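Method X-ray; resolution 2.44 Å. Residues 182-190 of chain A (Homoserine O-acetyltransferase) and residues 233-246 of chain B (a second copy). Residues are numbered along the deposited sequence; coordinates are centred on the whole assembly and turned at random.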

ATOM      1  N   PRO A 182      -1.748  12.280 -20.329  1.00 19.01           N
ATOM      2  CA  PRO A 182      -1.943  13.703 -20.114  1.00 19.68           C
ATOM      3  C   PRO A 182      -2.435  14.027 -18.714  1.00 19.72           C
ATOM      4  O   PRO A 182      -2.337  15.172 -18.285  1.00 19.13           O
ATOM      5  N   GLN A 183      -3.003  13.029 -18.045  1.00 20.15           N
ATOM      6  CA  GLN A 183      -3.560  13.189 -16.702  1.00 20.91           C
ATOM      7  C   GLN A 183      -3.270  11.920 -15.955  1.00 20.43           C
ATOM      8  O   GLN A 183      -3.521  10.858 -16.491  1.00 21.62           O
ATOM      9  N   ASN A 184      -2.706  11.993 -14.755  1.00 20.28           N
ATOM     10  CA  ASN A 184      -2.327  10.772 -14.087  1.00 20.02           C
ATOM     11  C   ASN A 184      -3.615   9.987 -13.785  1.00 19.99           C
ATOM     12  O   ASN A 184      -4.544  10.519 -13.194  1.00 18.99           O
ATOM     13  N   PRO A 185      -3.688   8.734 -14.236  1.00 19.63           N
ATOM     14  CA  PRO A 185      -4.910   7.982 -13.984  1.00 19.95           C
ATOM     15  C   PRO A 185      -5.255   7.930 -12.516  1.00 19.70           C
ATOM     16  O   PRO A 185      -4.368   7.933 -11.665  1.00 19.52           O
ATOM     17  N   ILE A 186      -6.546   7.916 -12.240  1.00 19.48           N
ATOM     18  CA  ILE A 186      -7.051   7.882 -10.874  1.00 19.73           C
ATOM     19  C   ILE A 186      -6.520   6.641 -10.137  1.00 19.99           C
ATOM     20  O   ILE A 186      -6.083   6.751  -9.006  1.00 20.50           O
ATOM     21  N   ILE A 187      -6.539   5.482 -10.800  1.00 20.00           N
ATOM     22  CA  ILE A 187      -6.075   4.229 -10.187  1.00 19.84           C
ATOM     23  C   ILE A 187      -4.648   4.342  -9.721  1.00 20.75           C
ATOM     24  O   ILE A 187      -4.333   3.957  -8.584  1.00 21.89           O
ATOM     25  N   THR A 188      -3.785   4.895 -10.567  1.00 20.79           N
ATOM     26  CA  THR A 188      -2.401   5.103 -10.196  1.00 20.92           C
ATOM     27  C   THR A 188      -2.238   6.220  -9.142  1.00 21.63           C
ATOM     28  O   THR A 188      -1.413   6.142  -8.246  1.00 21.59           O
ATOM     29  N   SER A 189      -3.039   7.264  -9.231  1.00 22.11           N
ATOM     30  CA  SER A 189      -2.920   8.364  -8.287  1.00 22.49           C
ATOM     31  C   SER A 189      -3.208   7.930  -6.864  1.00 23.64           C
ATOM     32  O   SER A 189      -2.546   8.399  -5.917  1.00 23.47           O
ATOM     33  N   VAL A 190      -4.165   7.017  -6.707  1.00 24.48           N
ATOM     34  CA  VAL A 190      -4.483   6.512  -5.373  1.00 25.98           C
ATOM     35  C   VAL A 190      -3.599   5.301  -5.008  1.00 27.42           C
ATOM     36  O   VAL A 190      -2.979   5.240  -3.932  1.00 26.93           O
TER
ATOM     37  N   ASP B 233     -12.165  -2.441 -13.048  1.00 20.58           N
ATOM     38  CA  ASP B 233     -11.308  -2.048 -14.187  1.00 21.71           C
ATOM     39  C   ASP B 233     -10.784  -0.650 -13.929  1.00 21.91           C
ATOM     40  O   ASP B 233     -11.421   0.126 -13.227  1.00 21.68           O
ATOM     41  N   GLU B 234      -9.624  -0.307 -14.503  1.00 21.90           N
ATOM     42  CA  GLU B 234      -9.080   1.023 -14.292  1.00 21.60           C
ATOM     43  C   GLU B 234     -10.043   2.150 -14.722  1.00 21.30           C
ATOM     44  O   GLU B 234     -10.142   3.197 -14.074  1.00 20.92           O
ATOM     45  N   HIS B 235     -10.751   1.921 -15.799  1.00 20.61           N
ATOM     46  CA  HIS B 235     -11.627   2.920 -16.303  1.00 21.95           C
ATOM     47  C   HIS B 235     -12.825   3.182 -15.381  1.00 21.41           C
ATOM     48  O   HIS B 235     -13.395   4.270 -15.383  1.00 21.49           O
ATOM     49  N   PHE B 236     -13.192   2.192 -14.585  1.00 21.12           N
ATOM     50  CA  PHE B 236     -14.212   2.403 -13.586  1.00 20.74           C
ATOM     51  C   PHE B 236     -13.833   3.554 -12.673  1.00 20.90           C
ATOM     52  O   PHE B 236     -14.688   4.379 -12.385  1.00 20.98           O
ATOM     53  N   TYR B 237     -12.587   3.608 -12.201  1.00 21.08           N
ATOM     54  CA  TYR B 237     -12.202   4.672 -11.241  1.00 21.78           C
ATOM     55  C   TYR B 237     -12.115   6.051 -11.927  1.00 22.65           C
ATOM     56  O   TYR B 237     -12.400   7.085 -11.311  1.00 22.75           O
ATOM     57  N   GLU B 238     -11.709   6.036 -13.194  1.00 23.04           N
ATOM     58  CA  GLU B 238     -11.531   7.230 -13.985  1.00 24.84           C
ATOM     59  C   GLU B 238     -12.869   7.947 -14.207  1.00 25.25           C
ATOM     60  O   GLU B 238     -12.929   9.184 -14.095  1.00 25.73           O
ATOM     61  N   THR B 239     -13.926   7.181 -14.486  1.00 24.81           N
ATOM     62  CA  THR B 239     -15.270   7.755 -14.648  1.00 25.07           C
ATOM     63  C   THR B 239     -16.085   7.868 -13.364  1.00 24.60           C
ATOM     64  O   THR B 239     -16.929   8.727 -13.275  1.00 26.15           O
ATOM     65  N   THR B 240     -15.848   7.052 -12.357  1.00 23.85           N
ATOM     66  CA  THR B 240     -16.671   7.134 -11.139  1.00 23.17           C
ATOM     67  C   THR B 240     -16.172   8.185 -10.139  1.00 23.42           C
ATOM     68  O   THR B 240     -16.988   8.788  -9.421  1.00 23.40           O
ATOM     69  N   TYR B 241     -14.850   8.385 -10.071  1.00 23.00           N
ATOM     70  CA  TYR B 241     -14.258   9.430  -9.237  1.00 23.25           C
ATOM     71  C   TYR B 241     -13.373  10.317 -10.125  1.00 23.28           C
ATOM     72  O   TYR B 241     -12.125  10.307 -10.030  1.00 23.30           O
ATOM     73  N   PRO B 242     -14.007  11.080 -11.020  1.00 23.37           N
ATOM     74  CA  PRO B 242     -13.218  11.756 -12.044  1.00 23.42           C
ATOM     75  C   PRO B 242     -12.375  12.884 -11.464  1.00 23.52           C
ATOM     76  O   PRO B 242     -12.709  13.489 -10.438  1.00 23.62           O
ATOM     77  N   ARG B 243     -11.288  13.182 -12.147  1.00 23.57           N
ATOM     78  CA  ARG B 243     -10.431  14.279 -11.744  1.00 23.05           C
ATOM     79  C   ARG B 243     -11.137  15.632 -11.885  1.00 21.94           C
ATOM     80  O   ARG B 243     -11.742  15.920 -12.875  1.00 21.11           O
ATOM     81  N   ASN B 244     -11.035  16.458 -10.863  1.00 22.46           N
ATOM     82  CA  ASN B 244     -11.473  17.850 -10.920  1.00 22.17           C
ATOM     83  C   ASN B 244     -10.259  18.706 -11.315  1.00 22.88           C
ATOM     84  O   ASN B 244      -9.337  18.869 -10.520  1.00 21.97           O
ATOM     85  N   SER B 245     -10.289  19.260 -12.527  1.00 23.32           N
ATOM     86  CA  SER B 245      -9.173  20.018 -13.062  1.00 24.03           C
ATOM     87  C   SER B 245      -9.198  21.507 -12.725  1.00 24.22           C
ATOM     88  O   SER B 245      -8.372  22.264 -13.230  1.00 24.13           O
ATOM     89  N   ILE B 246     -10.104  21.906 -11.842  1.00 24.29           N
ATOM     90  CA  ILE B 246     -10.260  23.283 -11.459  1.00 24.47           C
ATOM     91  C   ILE B 246      -9.788  23.487 -10.032  1.00 23.99           C
ATOM     92  O   ILE B 246      -9.081  24.399  -9.799  1.00 25.09           O
TER

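What fills the space between the two stretches? A:Ile186, in the first turn of its helix, contributes the largest share, with 116 Å² covered. Its CA-to-CB bond points toward chain B, and chi1 and chi2 are both m. From there A:Ile186 CG2 lies 3.8 Å from the backbone O of B:Tyr237 and 3.9 Å from that residue's CB, while A:Ile186 CG1 comes within 3.5 Å of B:Tyr241 O. A:Ile186 CD1 reaches the segment after the helix, 4.0 Å from B:Arg243 N. A:Ile187 also points toward chain B; in its extended t, t rotamer, CD1 sits 3.9 Å from B:Tyr237 CE2 and 4.0 Å from B:Glu234 CB. The two helix axes lie at 90° to each other and come within 9.0 Å.

How does B:Arg243 reach across? Its side chain leaves the backbone toward chain A with chi1 and chi2 both t, and then bends at chi3 (m); 102 Å² of the residue is covered. The guanidinium presents its edge: NH2 donates a hydrogen bond to A:Asn184 O at 2.8 Å, and A:Ser189 OG lies 3.0 Å from the same NH2, also near the guanidinium plane. That hydroxyl is held within its own chain, since A:Ser189 OG donates to A:Pro185 O at 2.7 Å and accepts from A:Asn184 ND2 at 2.8 Å.

Why does B:Glu238 matter, when its CA-to-CB bond points only sideways? With chi1 t and chi2 p, its carboxylate comes nearer to chain A, where A:Ile186 N donates to B:Glu238 OE1 at 2.9 Å with a nearly straight angle of 170°. Because this amide lies in the first turn of a helix, it has no acceptor one turn earlier within the helix, and a carboxylate from the other chain serves it instead.

Which waters complete the polar network? Water 3 accepts from A:Ile187 N (2.9 Å) and donates to B:Glu234 O (3.0 Å) and B:Glu238 OE1 (2.9 Å), extending the carboxylate's hold to the next amide. Water 2 accepts from B:Arg243 NE (2.9 Å) and donates to A:Asn184 O (2.8 Å) and B:Glu238 OE2 (2.7 Å), tying the arginine and glutamate to the same loop. Farther out, A:Gln183 points toward chain B with chi1 m and chi2 t; its NE2 donates to water 1 at 2.9 Å, and this water donates to B:Ser245 OG at 2.7 Å, bridging the 3.7 Å between A:Gln183 NE2 and B:Ser245 OG.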

ATOM      1  CB  PRO A 182      -2.989  14.093 -21.169  1.00 19.45           C
ATOM      2  CG  PRO A 182      -3.629  12.842 -21.557  1.00 20.35           C
ATOM      3  CD  PRO A 182      -2.703  11.734 -21.307  1.00 19.71           C
ATOM      4  CB  GLN A 183      -5.081  13.395 -16.769  1.00 21.31           C
ATOM      5  CG  GLN A 183      -5.503  14.637 -17.530  1.00 23.39           C
ATOM      6  CD  GLN A 183      -7.027  14.770 -17.669  1.00 25.80           C
ATOM      7  OE1 GLN A 183      -7.673  13.899 -18.249  1.00 26.24           O
ATOM      8  NE2 GLN A 183      -7.591  15.884 -17.173  1.00 20.94           N
ATOM      9  CB  ASN A 184      -1.553  11.018 -12.807  1.00 20.45           C
ATOM     10  CG  ASN A 184      -0.793   9.780 -12.363  1.00 22.65           C
ATOM     11  OD1 ASN A 184       0.017   9.281 -13.131  1.00 24.62           O
ATOM     12  ND2 ASN A 184      -1.035   9.288 -11.138  1.00 22.76           N
ATOM     13  CB  PRO A 185      -4.587   6.590 -14.503  1.00 20.08           C
ATOM     14  CG  PRO A 185      -3.556   6.837 -15.561  1.00 21.60           C
ATOM     15  CD  PRO A 185      -2.701   7.959 -14.996  1.00 20.09           C
ATOM     16  CB  ILE A 186      -8.612   7.854 -10.861  1.00 19.22           C
ATOM     17  CG1 ILE A 186      -9.172   9.118 -11.515  1.00 19.49           C
ATOM     18  CG2 ILE A 186      -9.158   7.695  -9.431  1.00 17.61           C
ATOM     19  CD1 ILE A 186      -8.703  10.448 -10.874  1.00 15.73           C
ATOM     20  CB  ILE A 187      -6.232   3.012 -11.122  1.00 19.63           C
ATOM     21  CG1 ILE A 187      -5.987   1.700 -10.373  1.00 18.36           C
ATOM     22  CG2 ILE A 187      -5.314   3.089 -12.406  1.00 17.09           C
ATOM     23  CD1 ILE A 187      -6.482   0.403 -11.263  1.00 16.23           C
ATOM     24  CB  THR A 188      -1.588   5.447 -11.450  1.00 21.85           C
ATOM     25  OG1 THR A 188      -1.823   4.453 -12.444  1.00 20.29           O
ATOM     26  CG2 THR A 188      -0.106   5.562 -11.149  1.00 19.57           C
ATOM     27  CB  SER A 189      -3.849   9.509  -8.693  1.00 22.42           C
ATOM     28  OG  SER A 189      -3.554   9.956 -10.011  1.00 21.16           O
ATOM     29  CB  VAL A 190      -5.988   6.127  -5.246  1.00 26.07           C
ATOM     30  CG1 VAL A 190      -6.287   5.663  -3.831  1.00 24.59           C
ATOM     31  CG2 VAL A 190      -6.906   7.321  -5.677  1.00 24.45           C
TER
ATOM     32  CB  ASP B 233     -12.138  -1.991 -15.470  1.00 22.72           C
ATOM     33  CG  ASP B 233     -11.310  -1.696 -16.715  1.00 25.99           C
ATOM     34  OD1 ASP B 233     -10.655  -2.626 -17.256  1.00 29.80           O
ATOM     35  OD2 ASP B 233     -11.342  -0.531 -17.184  1.00 27.53           O
ATOM     36  CB  GLU B 234      -7.718   1.172 -14.966  1.00 22.11           C
ATOM     37  CG  GLU B 234      -7.703   1.139 -16.469  1.00 22.54           C
ATOM     38  CD  GLU B 234      -8.054   2.466 -17.103  1.00 24.93           C
ATOM     39  OE1 GLU B 234      -8.175   2.463 -18.340  1.00 27.66           O
ATOM     40  OE2 GLU B 234      -8.221   3.485 -16.386  1.00 23.57           O
ATOM     41  CB  HIS B 235     -12.103   2.558 -17.697  1.00 22.31           C
ATOM     42  CG  HIS B 235     -12.626   3.736 -18.446  1.00 25.79           C
ATOM     43  ND1 HIS B 235     -13.901   3.789 -18.964  1.00 27.65           N
ATOM     44  CD2 HIS B 235     -12.054   4.933 -18.715  1.00 27.79           C
ATOM     45  CE1 HIS B 235     -14.078   4.960 -19.549  1.00 28.36           C
ATOM     46  NE2 HIS B 235     -12.972   5.669 -19.417  1.00 28.02           N
ATOM     47  CB  PHE B 236     -14.474   1.148 -12.756  1.00 20.40           C
ATOM     48  CG  PHE B 236     -15.452   1.358 -11.632  1.00 18.94           C
ATOM     49  CD1 PHE B 236     -16.805   1.220 -11.844  1.00 17.49           C
ATOM     50  CD2 PHE B 236     -15.000   1.721 -10.367  1.00 17.36           C
ATOM     51  CE1 PHE B 236     -17.727   1.408 -10.794  1.00 19.71           C
ATOM     52  CE2 PHE B 236     -15.887   1.924  -9.321  1.00 20.67           C
ATOM     53  CZ  PHE B 236     -17.273   1.755  -9.520  1.00 18.24           C
ATOM     54  CB  TYR B 237     -10.867   4.355 -10.563  1.00 21.15           C
ATOM     55  CG  TYR B 237     -10.805   2.970  -9.947  1.00 21.82           C
ATOM     56  CD1 TYR B 237     -11.278   2.740  -8.670  1.00 22.65           C
ATOM     57  CD2 TYR B 237     -10.275   1.893 -10.649  1.00 20.70           C
ATOM     58  CE1 TYR B 237     -11.221   1.483  -8.106  1.00 22.55           C
ATOM     59  CE2 TYR B 237     -10.229   0.639 -10.107  1.00 21.32           C
ATOM     60  CZ  TYR B 237     -10.706   0.433  -8.831  1.00 21.76           C
ATOM     61  OH  TYR B 237     -10.649  -0.795  -8.259  1.00 18.67           O
ATOM     62  CB  GLU B 238     -10.880   6.887 -15.335  1.00 24.75           C
ATOM     63  CG  GLU B 238     -10.222   8.042 -16.008  1.00 26.90           C
ATOM     64  CD  GLU B 238      -8.925   8.550 -15.294  1.00 30.71           C
ATOM     65  OE1 GLU B 238      -8.241   7.770 -14.585  1.00 28.86           O
ATOM     66  OE2 GLU B 238      -8.602   9.768 -15.448  1.00 32.36           O
ATOM     67  CB  THR B 239     -16.092   6.974 -15.675  1.00 24.79           C
ATOM     68  OG1 THR B 239     -16.221   5.619 -15.212  1.00 27.33           O
ATOM     69  CG2 THR B 239     -15.364   6.993 -17.044  1.00 24.18           C
ATOM     70  CB  THR B 240     -16.779   5.740 -10.429  1.00 23.47           C
ATOM     71  OG1 THR B 240     -17.260   4.789 -11.376  1.00 24.62           O
ATOM     72  CG2 THR B 240     -17.720   5.765  -9.198  1.00 19.11           C
ATOM     73  CB  TYR B 241     -13.472   8.797  -8.065  1.00 24.18           C
ATOM     74  CG  TYR B 241     -14.186   7.607  -7.488  1.00 24.31           C
ATOM     75  CD1 TYR B 241     -13.873   6.316  -7.927  1.00 23.55           C
ATOM     76  CD2 TYR B 241     -15.225   7.768  -6.554  1.00 24.50           C
ATOM     77  CE1 TYR B 241     -14.542   5.217  -7.447  1.00 23.26           C
ATOM     78  CE2 TYR B 241     -15.919   6.672  -6.073  1.00 24.71           C
ATOM     79  CZ  TYR B 241     -15.562   5.393  -6.522  1.00 26.39           C
ATOM     80  OH  TYR B 241     -16.221   4.290  -6.063  1.00 26.24           O
ATOM     81  CB  PRO B 242     -14.286  12.327 -12.995  1.00 23.65           C
ATOM     82  CG  PRO B 242     -15.488  12.571 -12.123  1.00 23.47           C
ATOM     83  CD  PRO B 242     -15.404  11.555 -10.988  1.00 23.73           C
ATOM     84  CB  ARG B 243      -9.159  14.244 -12.584  1.00 22.77           C
ATOM     85  CG  ARG B 243      -8.050  15.153 -12.081  1.00 23.75           C
ATOM     86  CD  ARG B 243      -6.750  14.938 -12.903  1.00 22.29           C
ATOM     87  NE  ARG B 243      -6.046  13.732 -12.503  1.00 20.99           N
ATOM     88  CZ  ARG B 243      -5.172  13.655 -11.494  1.00 22.48           C
ATOM     89  NH1 ARG B 243      -4.872  14.719 -10.770  1.00 19.03           N
ATOM     90  NH2 ARG B 243      -4.561  12.500 -11.210  1.00 22.01           N
ATOM     91  CB  ASN B 244     -12.020  18.277  -9.570  1.00 21.42           C
ATOM     92  CG  ASN B 244     -12.410  19.747  -9.522  1.00 23.74           C
ATOM     93  OD1 ASN B 244     -11.951  20.586 -10.315  1.00 25.09           O
ATOM     94  ND2 ASN B 244     -13.244  20.074  -8.566  1.00 22.70           N
ATOM     95  CB  SER B 245      -9.120  19.848 -14.578  1.00 24.24           C
ATOM     96  OG  SER B 245      -8.946  18.489 -14.896  1.00 24.59           O
ATOM     97  CB  ILE B 246     -11.739  23.736 -11.624  1.00 25.26           C
ATOM     98  CG1 ILE B 246     -12.175  23.579 -13.087  1.00 26.07           C
ATOM     99  CG2 ILE B 246     -11.939  25.173 -11.163  1.00 24.52           C
ATOM    100  CD1 ILE B 246     -11.319  24.355 -14.090  1.00 26.41           C
TER
HETATM  101  O   HOH W   1     -10.230  17.079 -16.868  1.00 23.51           O
HETATM  102  O   HOH W   2      -7.020  11.581 -14.117  1.00 19.85           O
HETATM  103  O   HOH W   3      -8.100   5.172 -13.246  1.00 23.53           O